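Local atomic coordinates of interferon gamma receptor 1 (Gallus gallus, PDB entry 4EQ3), a protein that probably acts as a membrane-spanning cytokine receptor for interferon gamma, represented here by its two-domain extracellular part. Residues A[11-16]-A[94-99]; A[17-20]-A[25-28]; A[41-46]-A[67-72]; A[114-119]-A[123-128]. All coordinates share one frame; numbering follows the deposited sequence.

In the fold
From the N terminus, residues 11-16 meet 94-99 in contact 1, closing a loop that spans nearly the whole first domain, a fibronectin type III-like sandwich. Contacts 2 and 3 are both nested inside it, one after the other. Contact 2 (17-20 with 25-28) is the hairpin of the three-stranded sheet; contact 3 (41-46 with 67-72) ties the four-stranded sheet to the last strand of that smaller sheet. All three touch, and Leu28 meets Thr98 of contact 1 in the interior. Contact 4 (114-119 with 123-128) follows in series and repeats the hairpin of contact 2 in the second domain, its nearest atoms about 14 Å from those of contact 2.

Contact 1. Residues A[11-16]-A[94-99]; sequences VPSPTG and QYVETD
The backbones of 11-16 and 94-99 run in roughly the same direction and come closest at Ser13 and Gln94, whose CA atoms lie 6.1 Å apart, and no backbone pairing links them: the two segments meet through side chains and carbonyl oxygens. At this point Ser13 CB rests on the carbonyl oxygen of Gln94 at 3.7 Å, while the amide of Gln94 heads off from the contact. The main apolar touch is between Pro14 and Val96, whose side chains run antiparallel past one another. Val96 turns its CG1 branch into the space between its own backbone N and carbonyl carbon (chi1 53°), and this methyl reaches the flank of the pyrrolidine ring, 4.0 Å from Pro14 CB and equally far from Pro14 CD. The same methyl lies 3.8 Å from Pro14 O. That carbonyl accepts a hydrogen bond within its own segment, from Ser13 OG to Pro14 O over 3.1 Å, the hydroxyl tilted 16° from the carbonyl plane. Curled back in this way, with chi1 at 77°, the hydroxyl oxygen also passes Val96 CB at 4.2 Å. The interface is small, 163 Å² summed over both sides. Pro14 continues inward onto Phe41, Ile84 and Ser93, and Pro12 O takes a hydrogen bond from Tyr32 OH. Val96 bonds through its backbone to Ile84, and Thr15 to Gln31, so the contact lies at the edge of the sandwich, where the chain leaves the flank of edge strand 91-97 and enters the opposing sheet through strand 17-22.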
# COMPACT_ATOMS: atom_id res chain seq x y z
N VAL A 11 13.99 16.58 -28.60
CA VAL A 11 12.83 16.09 -27.88
C VAL A 11 13.34 15.45 -26.62
O VAL A 11 13.74 14.31 -26.60
CB VAL A 11 12.02 15.06 -28.69
CG1 VAL A 11 11.09 14.25 -27.80
CG2 VAL A 11 11.28 15.73 -29.80
N PRO A 12 13.36 16.25 -25.59
CA PRO A 12 13.93 15.87 -24.31
C PRO A 12 13.19 14.69 -23.73
O PRO A 12 12.11 14.42 -24.17
CB PRO A 12 13.71 17.12 -23.49
CG PRO A 12 12.53 17.72 -24.05
CD PRO A 12 12.58 17.48 -25.49
N SER A 13 13.79 14.01 -22.77
CA SER A 13 13.21 12.84 -22.15
C SER A 13 12.36 13.27 -20.96
O SER A 13 12.58 14.34 -20.39
CB SER A 13 14.30 11.89 -21.66
OG SER A 13 14.89 12.37 -20.47
N PRO A 14 11.40 12.43 -20.57
CA PRO A 14 10.62 12.75 -19.37
C PRO A 14 11.53 13.03 -18.18
O PRO A 14 12.75 12.76 -18.21
CB PRO A 14 9.81 11.47 -19.13
CG PRO A 14 9.70 10.84 -20.49
CD PRO A 14 11.00 11.15 -21.17
N THR A 15 10.95 13.59 -17.13
CA THR A 15 11.74 14.01 -15.99
C THR A 15 10.99 13.75 -14.68
O THR A 15 9.79 13.48 -14.68
CB THR A 15 12.10 15.50 -16.10
OG1 THR A 15 13.29 15.78 -15.35
CG2 THR A 15 10.96 16.37 -15.61
N GLY A 16 11.73 13.81 -13.57
CA GLY A 16 11.16 13.67 -12.25
C GLY A 16 10.40 12.37 -12.05
O GLY A 16 9.32 12.36 -11.45
N GLN A 94 14.97 9.43 -25.85
CA GLN A 94 15.49 8.17 -25.35
C GLN A 94 14.71 7.88 -24.08
O GLN A 94 13.98 8.74 -23.57
CB GLN A 94 16.98 8.28 -25.05
CG GLN A 94 17.82 8.80 -26.21
CD GLN A 94 17.96 7.80 -27.36
OE1 GLN A 94 17.25 6.79 -27.43
NE2 GLN A 94 18.88 8.09 -28.28
N TYR A 95 14.86 6.67 -23.56
CA TYR A 95 14.17 6.28 -22.34
C TYR A 95 14.89 6.81 -21.12
O TYR A 95 16.10 6.95 -21.13
CB TYR A 95 14.10 4.76 -22.23
CG TYR A 95 12.96 4.11 -22.96
CD1 TYR A 95 11.64 4.30 -22.56
CD2 TYR A 95 13.21 3.26 -24.03
CE1 TYR A 95 10.60 3.69 -23.23
CE2 TYR A 95 12.17 2.64 -24.70
CZ TYR A 95 10.88 2.86 -24.29
OH TYR A 95 9.86 2.23 -24.96
N VAL A 96 14.14 7.11 -20.07
CA VAL A 96 14.74 7.44 -18.80
C VAL A 96 14.25 6.39 -17.81
O VAL A 96 13.06 6.04 -17.80
CB VAL A 96 14.35 8.85 -18.32
CG1 VAL A 96 12.85 9.01 -18.33
CG2 VAL A 96 14.92 9.13 -16.93
N GLU A 97 15.17 5.89 -17.00
CA GLU A 97 14.92 4.75 -16.12
C GLU A 97 14.64 5.19 -14.68
O GLU A 97 15.20 6.18 -14.21
CB GLU A 97 16.14 3.82 -16.16
CG GLU A 97 15.93 2.47 -15.53
CD GLU A 97 17.08 1.51 -15.85
OE1 GLU A 97 18.11 1.54 -15.14
OE2 GLU A 97 16.95 0.74 -16.83
N THR A 98 13.78 4.45 -13.99
CA THR A 98 13.52 4.75 -12.58
C THR A 98 14.58 4.12 -11.68
O THR A 98 15.37 3.27 -12.12
CB THR A 98 12.14 4.23 -12.12
OG1 THR A 98 12.10 2.80 -12.25
CG2 THR A 98 11.01 4.84 -12.94
N ASP A 99 14.59 4.53 -10.41
CA ASP A 99 15.32 3.80 -9.38
C ASP A 99 14.81 2.37 -9.34
O ASP A 99 13.69 2.07 -9.78
CB ASP A 99 15.09 4.42 -8.00
CG ASP A 99 15.68 5.82 -7.87
OD1 ASP A 99 16.60 6.17 -8.64
OD2 ASP A 99 15.20 6.57 -6.98

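Contact 2. Residues A[17-20]-A[25-28]; sequences TSVK and RTVL
Val19 lays its CG1 methyl over the CG2 methyl of Thr26 at 3.6 Å and sends its other branch, CG2, to Leu28 CD1 at 3.7 Å. With CG1 anti to the backbone N (chi1 180°), the two methyls fork apart, so one valine bridges two residues, Thr26 and Leu28, on the same face of the strand. The side chains cross obliquely in both cases. Leu28 CD1 also reaches back across the strand to Ser18 O, 3.8 Å away. Phe82 and Phe101 border Val19, and Ile84 and Thr98 border Leu28, which places this face in the interior of the domain. Thr26 OG1, beside its backbone N, is hydrogen-bonded to Ser21 OG just past the first segment.

The two strands form the first hairpin of a fibronectin type III-like domain, strands A and B of its three-stranded sheet, and run almost exactly antiparallel at 175°. Lys20 and Val27 are a hydrogen-bonded pair, each N donating to the other's O over 2.8 Å and both bonds nearly straight. Val19 and Leu28 are the adjacent non-hydrogen-bonded pair, with CA atoms only 4.4 Å apart. Weaker CA-H...O contacts fill in around them: Leu28 CA approaches Ser18 O at 3.4 Å, and Thr26 CA approaches Lys20 O at 3.5 Å. On the other face, carrying Lys20 and Val27, the lysine chain bends at both chi2 and chi3, so its ammonium end leaves the partner strand. Arg25 NH2 forms a salt bridge with Asp68.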
# COMPACT_ATOMS: atom_id res chain seq x y z
N THR A 17 10.96 11.27 -12.54
CA THR A 17 10.30 9.98 -12.41
C THR A 17 10.11 9.65 -10.95
O THR A 17 10.97 9.93 -10.12
CB THR A 17 11.08 8.85 -13.10
OG1 THR A 17 12.32 8.61 -12.41
CG2 THR A 17 11.36 9.21 -14.55
N SER A 18 8.96 9.08 -10.63
CA SER A 18 8.68 8.67 -9.27
C SER A 18 7.69 7.51 -9.22
O SER A 18 6.59 7.58 -9.79
CB SER A 18 8.12 9.86 -8.47
OG SER A 18 7.80 9.45 -7.15
N VAL A 19 8.09 6.45 -8.54
CA VAL A 19 7.18 5.33 -8.34
C VAL A 19 6.62 5.45 -6.93
O VAL A 19 7.37 5.48 -5.96
CB VAL A 19 7.88 3.95 -8.50
CG1 VAL A 19 6.87 2.84 -8.27
CG2 VAL A 19 8.52 3.82 -9.88
N LYS A 20 5.30 5.58 -6.83
CA LYS A 20 4.63 5.67 -5.54
C LYS A 20 3.75 4.45 -5.35
O LYS A 20 2.86 4.19 -6.14
CB LYS A 20 3.75 6.92 -5.51
CG LYS A 20 4.52 8.19 -5.78
CD LYS A 20 5.49 8.49 -4.65
CE LYS A 20 4.74 8.93 -3.41
NZ LYS A 20 5.62 9.77 -2.54
N ARG A 25 -1.42 -0.38 -4.42
CA ARG A 25 -1.64 0.43 -5.61
C ARG A 25 -0.32 1.10 -5.96
O ARG A 25 0.18 1.94 -5.21
CB ARG A 25 -2.74 1.48 -5.39
CG ARG A 25 -3.11 2.29 -6.63
CD ARG A 25 -3.90 1.48 -7.68
NE ARG A 25 -5.27 1.18 -7.28
CZ ARG A 25 -6.23 0.78 -8.11
NH1 ARG A 25 -7.45 0.53 -7.66
NH2 ARG A 25 -5.98 0.62 -9.40
N THR A 26 0.26 0.71 -7.08
CA THR A 26 1.53 1.28 -7.49
C THR A 26 1.38 2.13 -8.73
O THR A 26 0.88 1.66 -9.76
CB THR A 26 2.58 0.19 -7.76
OG1 THR A 26 2.70 -0.64 -6.60
CG2 THR A 26 3.92 0.81 -8.08
N VAL A 27 1.84 3.37 -8.64
CA VAL A 27 1.73 4.28 -9.77
C VAL A 27 3.04 4.99 -10.06
O VAL A 27 3.75 5.43 -9.15
CB VAL A 27 0.60 5.30 -9.58
CG1 VAL A 27 0.30 6.00 -10.90
CG2 VAL A 27 -0.65 4.62 -9.08
N LEU A 28 3.36 5.08 -11.35
CA LEU A 28 4.57 5.74 -11.82
C LEU A 28 4.21 7.13 -12.30
O LEU A 28 3.25 7.29 -13.05
CB LEU A 28 5.19 4.95 -12.97
CG LEU A 28 6.30 5.65 -13.76
CD1 LEU A 28 7.58 5.77 -12.93
CD2 LEU A 28 6.58 4.89 -15.05

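Contact 3. Residues A[41-46]-A[67-72]; sequences FVVEVK and CDLSEE
Glu72 places a carboxylate oxygen against a methyl group: its OE1 lies 3.7 Å from Val45 CG1, a polar, probably charged, atom set beside the apolar flank of a strand. The glutamate chain bends at chi2 (-73°), folding the carboxylate across the valine. Two residues earlier, Val43 CG2 meets Cys67 CB at 4.0 Å, and the other branch of Val43, CG1, is more distant from Leu69 CD2, at 4.5 Å. Cys67 holds SG anti to its backbone N (chi1 175°), where it forms the disulfide to Cys59 of strand 54-62. Strand 54-62 lies next to strand 40-46, which bonds to it through Val43. In a fibronectin type III-like sandwich 40-46 is strand C and 54-62 strand C' of one sheet, while 66-68 is strand E of the other, so the side chains here span the interior between sheets and the disulfide joins them covalently. Beyond strand 66-68 an Asx turn shapes the chain: Asp68 OD1 accepts from Ser70 N at 3.1 Å, met from above the carboxylate plane, and, through its syn lone pair, from Ser70 OG at 2.7 Å. Glu72 N then bonds to Leu69 O at 2.8 Å, bringing the glutamate round to Val45. Leu69 also packs on Leu28 and Phe82, and Glu71 OE2 forms a salt bridge with Arg138 of the second domain.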
# COMPACT_ATOMS: atom_id res chain seq x y z
N PHE A 41 3.54 9.31 -24.36
CA PHE A 41 4.63 8.60 -23.70
C PHE A 41 4.53 7.09 -23.85
O PHE A 41 3.45 6.55 -24.10
CB PHE A 41 4.70 8.99 -22.22
CG PHE A 41 4.82 10.47 -21.98
CD1 PHE A 41 6.04 11.11 -22.17
CD2 PHE A 41 3.73 11.22 -21.58
CE1 PHE A 41 6.16 12.48 -21.96
CE2 PHE A 41 3.84 12.58 -21.37
CZ PHE A 41 5.05 13.22 -21.56
N VAL A 42 5.66 6.41 -23.71
CA VAL A 42 5.67 4.95 -23.70
C VAL A 42 6.43 4.44 -22.49
O VAL A 42 7.59 4.80 -22.27
CB VAL A 42 6.33 4.37 -24.97
CG1 VAL A 42 6.24 2.85 -24.95
CG2 VAL A 42 5.63 4.92 -26.22
N VAL A 43 5.76 3.59 -21.71
CA VAL A 43 6.35 3.07 -20.47
C VAL A 43 6.69 1.59 -20.64
O VAL A 43 5.88 0.82 -21.16
CB VAL A 43 5.37 3.20 -19.29
CG1 VAL A 43 6.00 2.63 -18.03
CG2 VAL A 43 4.97 4.65 -19.09
N GLU A 44 7.89 1.22 -20.20
CA GLU A 44 8.28 -0.19 -20.18
C GLU A 44 8.64 -0.68 -18.78
O GLU A 44 9.05 0.11 -17.92
CB GLU A 44 9.46 -0.42 -21.12
CG GLU A 44 9.16 -0.07 -22.56
CD GLU A 44 10.23 -0.58 -23.50
OE1 GLU A 44 11.43 -0.37 -23.20
OE2 GLU A 44 9.87 -1.19 -24.52
N VAL A 45 8.48 -1.98 -18.56
CA VAL A 45 8.84 -2.60 -17.29
C VAL A 45 9.87 -3.72 -17.49
O VAL A 45 9.79 -4.46 -18.45
CB VAL A 45 7.60 -3.16 -16.60
CG1 VAL A 45 6.85 -4.11 -17.53
CG2 VAL A 45 7.98 -3.86 -15.29
N LYS A 46 10.85 -3.80 -16.63
CA LYS A 46 11.81 -4.89 -16.64
C LYS A 46 11.58 -5.81 -15.40
O LYS A 46 11.93 -5.46 -14.32
CB LYS A 46 13.22 -4.34 -16.71
CG LYS A 46 14.28 -5.36 -16.59
CD LYS A 46 15.61 -4.93 -17.06
CE LYS A 46 16.22 -3.84 -16.25
NZ LYS A 46 17.64 -3.81 -16.21
N CYS A 67 1.26 6.36 -14.91
CA CYS A 67 0.95 5.03 -15.39
C CYS A 67 0.71 4.12 -14.20
O CYS A 67 1.54 4.05 -13.29
CB CYS A 67 2.12 4.48 -16.22
SG CYS A 67 1.91 2.78 -16.74
N ASP A 68 -0.44 3.45 -14.18
CA ASP A 68 -0.77 2.55 -13.08
C ASP A 68 -0.09 1.21 -13.34
O ASP A 68 -0.41 0.53 -14.32
CB ASP A 68 -2.29 2.36 -12.94
CG ASP A 68 -2.69 1.54 -11.71
OD1 ASP A 68 -1.81 1.03 -10.99
OD2 ASP A 68 -3.90 1.40 -11.44
N LEU A 69 0.85 0.85 -12.47
CA LEU A 69 1.69 -0.33 -12.66
C LEU A 69 1.20 -1.53 -11.85
O LEU A 69 1.84 -2.59 -11.85
CB LEU A 69 3.14 -0.02 -12.27
CG LEU A 69 3.85 1.15 -12.94
CD1 LEU A 69 5.22 1.37 -12.31
CD2 LEU A 69 3.99 0.90 -14.43
N SER A 70 0.08 -1.36 -11.15
CA SER A 70 -0.39 -2.36 -10.20
C SER A 70 -0.58 -3.75 -10.81
O SER A 70 -0.53 -4.75 -10.10
CB SER A 70 -1.70 -1.91 -9.55
OG SER A 70 -1.54 -0.67 -8.88
N GLU A 71 -0.82 -3.81 -12.12
CA GLU A 71 -1.07 -5.09 -12.76
C GLU A 71 0.20 -5.71 -13.32
O GLU A 71 0.17 -6.84 -13.79
CB GLU A 71 -2.10 -4.94 -13.87
CG GLU A 71 -3.47 -4.44 -13.40
CD GLU A 71 -4.17 -5.43 -12.48
OE1 GLU A 71 -4.55 -6.53 -12.95
OE2 GLU A 71 -4.37 -5.11 -11.28
N GLU A 72 1.31 -4.98 -13.25
CA GLU A 72 2.58 -5.45 -13.78
C GLU A 72 3.46 -6.00 -12.68
O GLU A 72 4.50 -6.60 -12.94
CB GLU A 72 3.32 -4.30 -14.47
CG GLU A 72 2.54 -3.63 -15.59
CD GLU A 72 2.47 -4.51 -16.83
OE1 GLU A 72 3.41 -5.32 -17.04
OE2 GLU A 72 1.49 -4.38 -17.58

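Contact 4. Residues A[114-119]-A[123-128]; sequences LNLSRH and IIVDVY
Leu116 rests its CD1 methyl against two branches of the partner strand, 3.6 Å from Ile123 CG2 and 3.8 Å from Val125 CG2. This is the apolar side, turned into the domain: Leu114 CG follows at 4.1 Å from Val125 CG1, and the face is closed over by Val190 and Ile211 of the opposing sheet. The other face, with Asn115, Ser117, Ile124 and Asp126, is polar and carries water. There one water is hydrogen-bonded to Ser117 OG at 2.8 Å and lies in donating geometry to Ile124 O and Asp126 OD2, though with more acceptors in reach than protons it may not serve all at once. Packing is close even here: a chi1 of 58° brings Ser117 OG to 3.3 Å from Ile124 CB. Ile124 CD1 extends to the CB of His119 at 4.0 Å, while Asp126 OD1 takes a hydrogen bond from Asn176 ND2. Between the faces, Asn115 with Asp126 and Ser117 with Ile124 exchange backbone hydrogen bonds in both directions. The strands, twisted to 150°, form the A-B hairpin that opens the second fibronectin type III-like domain; 113-119 is the edge strand, and 122-128 continues the sheet to 175-180.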
# COMPACT_ATOMS: atom_id res chain seq x y z
N LEU A 114 -10.39 1.20 11.37
CA LEU A 114 -10.59 0.56 12.66
C LEU A 114 -11.92 0.97 13.28
O LEU A 114 -12.16 2.15 13.51
CB LEU A 114 -9.45 0.93 13.61
CG LEU A 114 -9.36 0.17 14.94
CD1 LEU A 114 -7.93 0.19 15.48
CD2 LEU A 114 -10.34 0.69 15.98
N ASN A 115 -12.78 -0.01 13.55
CA ASN A 115 -14.03 0.28 14.26
C ASN A 115 -14.01 -0.24 15.69
O ASN A 115 -13.57 -1.37 15.95
CB ASN A 115 -15.25 -0.28 13.52
CG ASN A 115 -16.56 0.20 14.13
OD1 ASN A 115 -17.43 -0.60 14.50
ND2 ASN A 115 -16.70 1.52 14.25
N LEU A 116 -14.51 0.57 16.61
CA LEU A 116 -14.45 0.28 18.03
C LEU A 116 -15.85 0.23 18.63
O LEU A 116 -16.61 1.19 18.53
CB LEU A 116 -13.64 1.36 18.75
CG LEU A 116 -13.02 1.01 20.10
CD1 LEU A 116 -12.12 -0.21 19.94
CD2 LEU A 116 -12.24 2.19 20.66
N SER A 117 -16.17 -0.90 19.25
CA SER A 117 -17.45 -1.09 19.92
C SER A 117 -17.21 -1.81 21.24
O SER A 117 -16.06 -2.13 21.58
CB SER A 117 -18.41 -1.90 19.04
OG SER A 117 -17.86 -3.16 18.70
N ARG A 118 -18.28 -2.06 21.99
CA ARG A 118 -18.15 -2.86 23.21
C ARG A 118 -19.39 -3.71 23.41
O ARG A 118 -20.48 -3.35 22.97
CB ARG A 118 -17.98 -1.97 24.44
CG ARG A 118 -19.21 -1.15 24.78
CD ARG A 118 -18.98 -0.30 26.04
NE ARG A 118 -20.14 0.54 26.33
CZ ARG A 118 -21.15 0.16 27.11
NH1 ARG A 118 -21.14 -1.03 27.69
NH2 ARG A 118 -22.17 0.99 27.32
N HIS A 119 -19.19 -4.86 24.05
CA HIS A 119 -20.29 -5.65 24.58
C HIS A 119 -20.04 -5.77 26.07
O HIS A 119 -19.17 -6.51 26.51
CB HIS A 119 -20.33 -7.04 23.93
CG HIS A 119 -21.25 -7.99 24.62
ND1 HIS A 119 -20.84 -9.22 25.08
CD2 HIS A 119 -22.56 -7.88 24.97
CE1 HIS A 119 -21.86 -9.84 25.66
NE2 HIS A 119 -22.91 -9.04 25.61
N ILE A 123 -14.20 -4.89 25.08
CA ILE A 123 -14.00 -4.05 23.90
C ILE A 123 -13.82 -4.90 22.66
O ILE A 123 -13.13 -5.92 22.68
CB ILE A 123 -12.76 -3.15 24.03
CG1 ILE A 123 -12.79 -2.37 25.35
CG2 ILE A 123 -12.71 -2.18 22.87
CD1 ILE A 123 -13.81 -1.29 25.37
N ILE A 124 -14.43 -4.46 21.57
CA ILE A 124 -14.43 -5.18 20.32
C ILE A 124 -13.77 -4.35 19.23
O ILE A 124 -14.23 -3.25 18.90
CB ILE A 124 -15.86 -5.53 19.89
CG1 ILE A 124 -16.52 -6.47 20.91
CG2 ILE A 124 -15.87 -6.15 18.50
CD1 ILE A 124 -18.01 -6.67 20.68
N VAL A 125 -12.68 -4.88 18.68
CA VAL A 125 -11.93 -4.19 17.64
C VAL A 125 -12.09 -4.84 16.28
O VAL A 125 -11.76 -6.01 16.11
CB VAL A 125 -10.44 -4.15 17.98
CG1 VAL A 125 -9.66 -3.45 16.87
CG2 VAL A 125 -10.23 -3.48 19.31
N ASP A 126 -12.61 -4.10 15.32
CA ASP A 126 -12.66 -4.57 13.95
C ASP A 126 -11.64 -3.77 13.16
O ASP A 126 -11.64 -2.54 13.20
CB ASP A 126 -14.05 -4.43 13.35
CG ASP A 126 -15.06 -5.41 13.94
OD1 ASP A 126 -14.97 -6.63 13.64
OD2 ASP A 126 -15.94 -4.95 14.71
N VAL A 127 -10.77 -4.47 12.45
CA VAL A 127 -9.72 -3.79 11.72
C VAL A 127 -9.52 -4.44 10.35
O VAL A 127 -9.55 -5.66 10.24
CB VAL A 127 -8.42 -3.79 12.52
CG1 VAL A 127 -8.00 -5.23 12.83
CG2 VAL A 127 -7.31 -3.03 11.78
N TYR A 128 -9.35 -3.61 9.32
CA TYR A 128 -9.04 -4.09 7.98
C TYR A 128 -8.62 -2.94 7.06
O TYR A 128 -8.67 -1.77 7.46
CB TYR A 128 -10.24 -4.84 7.39
CG TYR A 128 -11.31 -3.95 6.80
CD1 TYR A 128 -11.93 -2.96 7.56
CD2 TYR A 128 -11.71 -4.11 5.47
CE1 TYR A 128 -12.92 -2.15 7.02
CE2 TYR A 128 -12.70 -3.30 4.92
CZ TYR A 128 -13.29 -2.33 5.70
OH TYR A 128 -14.27 -1.53 5.15
O HOH W 1 -16.07 -2.88 16.52